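Local coordinates for putative carboxymuconolactone decarboxylase (PDB 2QEU) that belongs to the carboxymuconolactone decarboxylase family and may have peroxiredoxin-like activity, at the interface of chains A and B. Residues are numbered along the deposited sequence; one frame, centred on the assembly and turned at random. Chains: chain A/B, Putative carboxymuconolactone decarboxylase.

The interface of chains A and B. Residues chain A 108-109, 111-112; chain B 46, 72, 75-76.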
loop_
_atom_site.group_PDB
_atom_site.type_symbol
_atom_site.label_atom_id
_atom_site.label_comp_id
_atom_site.label_asym_id
_atom_site.label_seq_id
_atom_site.Cartn_x
_atom_site.Cartn_y
_atom_site.Cartn_z
ATOM N N LEU A 108 10.426 2.431 -14.818
ATOM C CA LEU A 108 9.562 1.253 -14.852
ATOM C C LEU A 108 8.580 1.224 -13.713
ATOM O O LEU A 108 7.502 0.621 -13.798
ATOM C CB LEU A 108 10.377 -0.011 -14.833
ATOM C CG LEU A 108 11.300 -0.190 -16.028
ATOM C CD1 LEU A 108 12.322 -1.361 -15.811
ATOM C CD2 LEU A 108 10.505 -0.295 -17.355
ATOM N N GLY A 109 8.964 1.833 -12.591
ATOM C CA GLY A 109 8.047 1.940 -11.497
ATOM C C GLY A 109 6.709 2.624 -11.849
ATOM O O GLY A 109 5.684 2.331 -11.239
ATOM N N ILE A 111 4.920 2.195 -14.502
ATOM C CA ILE A 111 3.988 1.198 -15.087
ATOM C C ILE A 111 3.120 0.570 -13.982
ATOM O O ILE A 111 1.924 0.462 -14.129
ATOM C CB ILE A 111 4.766 0.087 -15.871
ATOM C CG1 ILE A 111 5.312 0.613 -17.187
ATOM C CG2 ILE A 111 3.888 -1.154 -16.098
ATOM C CD1 ILE A 111 6.326 -0.315 -17.820
ATOM N N VAL A 112 3.770 0.127 -12.910
ATOM C CA VAL A 112 3.090 -0.637 -11.870
ATOM C C VAL A 112 2.537 0.228 -10.748
ATOM O O VAL A 112 1.537 -0.136 -10.156
ATOM C CB VAL A 112 3.996 -1.781 -11.281
ATOM C CG1 VAL A 112 3.255 -2.703 -10.300
ATOM C CG2 VAL A 112 4.665 -2.640 -12.414
ATOM N N TYR B 46 -0.380 5.112 -23.436
ATOM C CA TYR B 46 0.261 4.121 -22.563
ATOM C C TYR B 46 1.197 3.217 -23.344
ATOM O O TYR B 46 2.305 2.957 -22.894
ATOM C CB TYR B 46 -0.775 3.277 -21.832
ATOM C CG TYR B 46 -0.139 2.249 -20.957
ATOM C CD1 TYR B 46 0.399 2.615 -19.723
ATOM C CD2 TYR B 46 -0.003 0.929 -21.380
ATOM C CE1 TYR B 46 1.012 1.694 -18.928
ATOM C CE2 TYR B 46 0.607 -0.014 -20.563
ATOM C CZ TYR B 46 1.120 0.384 -19.347
ATOM O OH TYR B 46 1.718 -0.526 -18.521
ATOM N N LEU B 72 10.233 -5.341 -13.325
ATOM C CA LEU B 72 8.768 -5.462 -13.430
ATOM C C LEU B 72 8.243 -6.685 -12.708
ATOM O O LEU B 72 7.184 -6.633 -12.070
ATOM C CB LEU B 72 8.325 -5.329 -14.872
ATOM C CG LEU B 72 8.488 -3.918 -15.400
ATOM C CD1 LEU B 72 8.451 -3.961 -16.961
ATOM C CD2 LEU B 72 7.489 -2.979 -14.822
ATOM N N LEU B 75 8.260 -5.702 -8.992
ATOM C CA LEU B 75 7.112 -4.783 -8.789
ATOM C C LEU B 75 5.757 -5.498 -8.828
ATOM O O LEU B 75 4.916 -5.243 -7.939
ATOM C CB LEU B 75 7.141 -3.651 -9.816
ATOM C CG LEU B 75 8.262 -2.598 -9.648
ATOM C CD1 LEU B 75 8.320 -1.719 -10.913
ATOM C CD2 LEU B 75 8.108 -1.739 -8.385
ATOM N N ASP B 76 5.567 -6.419 -9.772
ATOM C CA ASP B 76 4.354 -7.219 -9.794
ATOM C C ASP B 76 4.250 -8.129 -8.553
ATOM O O ASP B 76 3.128 -8.415 -8.104
ATOM C CB ASP B 76 4.217 -8.021 -11.071
ATOM C CG ASP B 76 3.781 -7.175 -12.248
ATOM O OD1 ASP B 76 3.383 -6.018 -12.027
ATOM O OD2 ASP B 76 3.780 -7.687 -13.391
#
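A:Val112 packs against B:Leu72 and B:Leu75 of chain B, and this is the tightly packed part of the contact. Its CG2 methyl lies 3.7 Å from CD2 of B:Leu72 and equally near CB of B:Leu75. With CG1 anti to the backbone N (chi1 -173°), both branches of the valine are turned toward chain B; a short, beta-branched side chain suits a place where two helices come this close. The forked ends of the leucines suit them to spread methyls over both the valine and the helix backbone. B:Leu72 reaches further with its fork: CD2 touches A:Val112 and also comes within 3.7 Å of the backbone O of A:Leu108. Beside it, B:Leu75 brings CD1 near that same O and to 3.7 Å from CA of A:Gly109, where the lack of a side chain lets the methyl rest directly on the helix backbone.

The margins are more loosely made, with fewer atoms in touch. OD1 of B:Asp76 sits against both methyls of A:Val112, 3.6 Å from CG2, a van der Waals contact; a carboxylate suits this border of the apolar cluster. On another flank of the chain A helix, B:Tyr46 meets A:Ile111 by the end of its ring, the phenol OH lying 3.3 Å from the methyl that isoleucine's CG2 branch offers, and the two side chains cross at about a right angle. Its extended side chain (chi1 179°) lets the long, flat tyrosine span the distance from a more remote helix.

Helix 99-113 of chain A thus lies between helices 65-79 and 40-53 of chain B, and two-fold symmetry repeats the patch with the chains exchanged. The pair may be a dimer unit in the six-chain deposited assembly, though the structure alone does not show that this is the biological form.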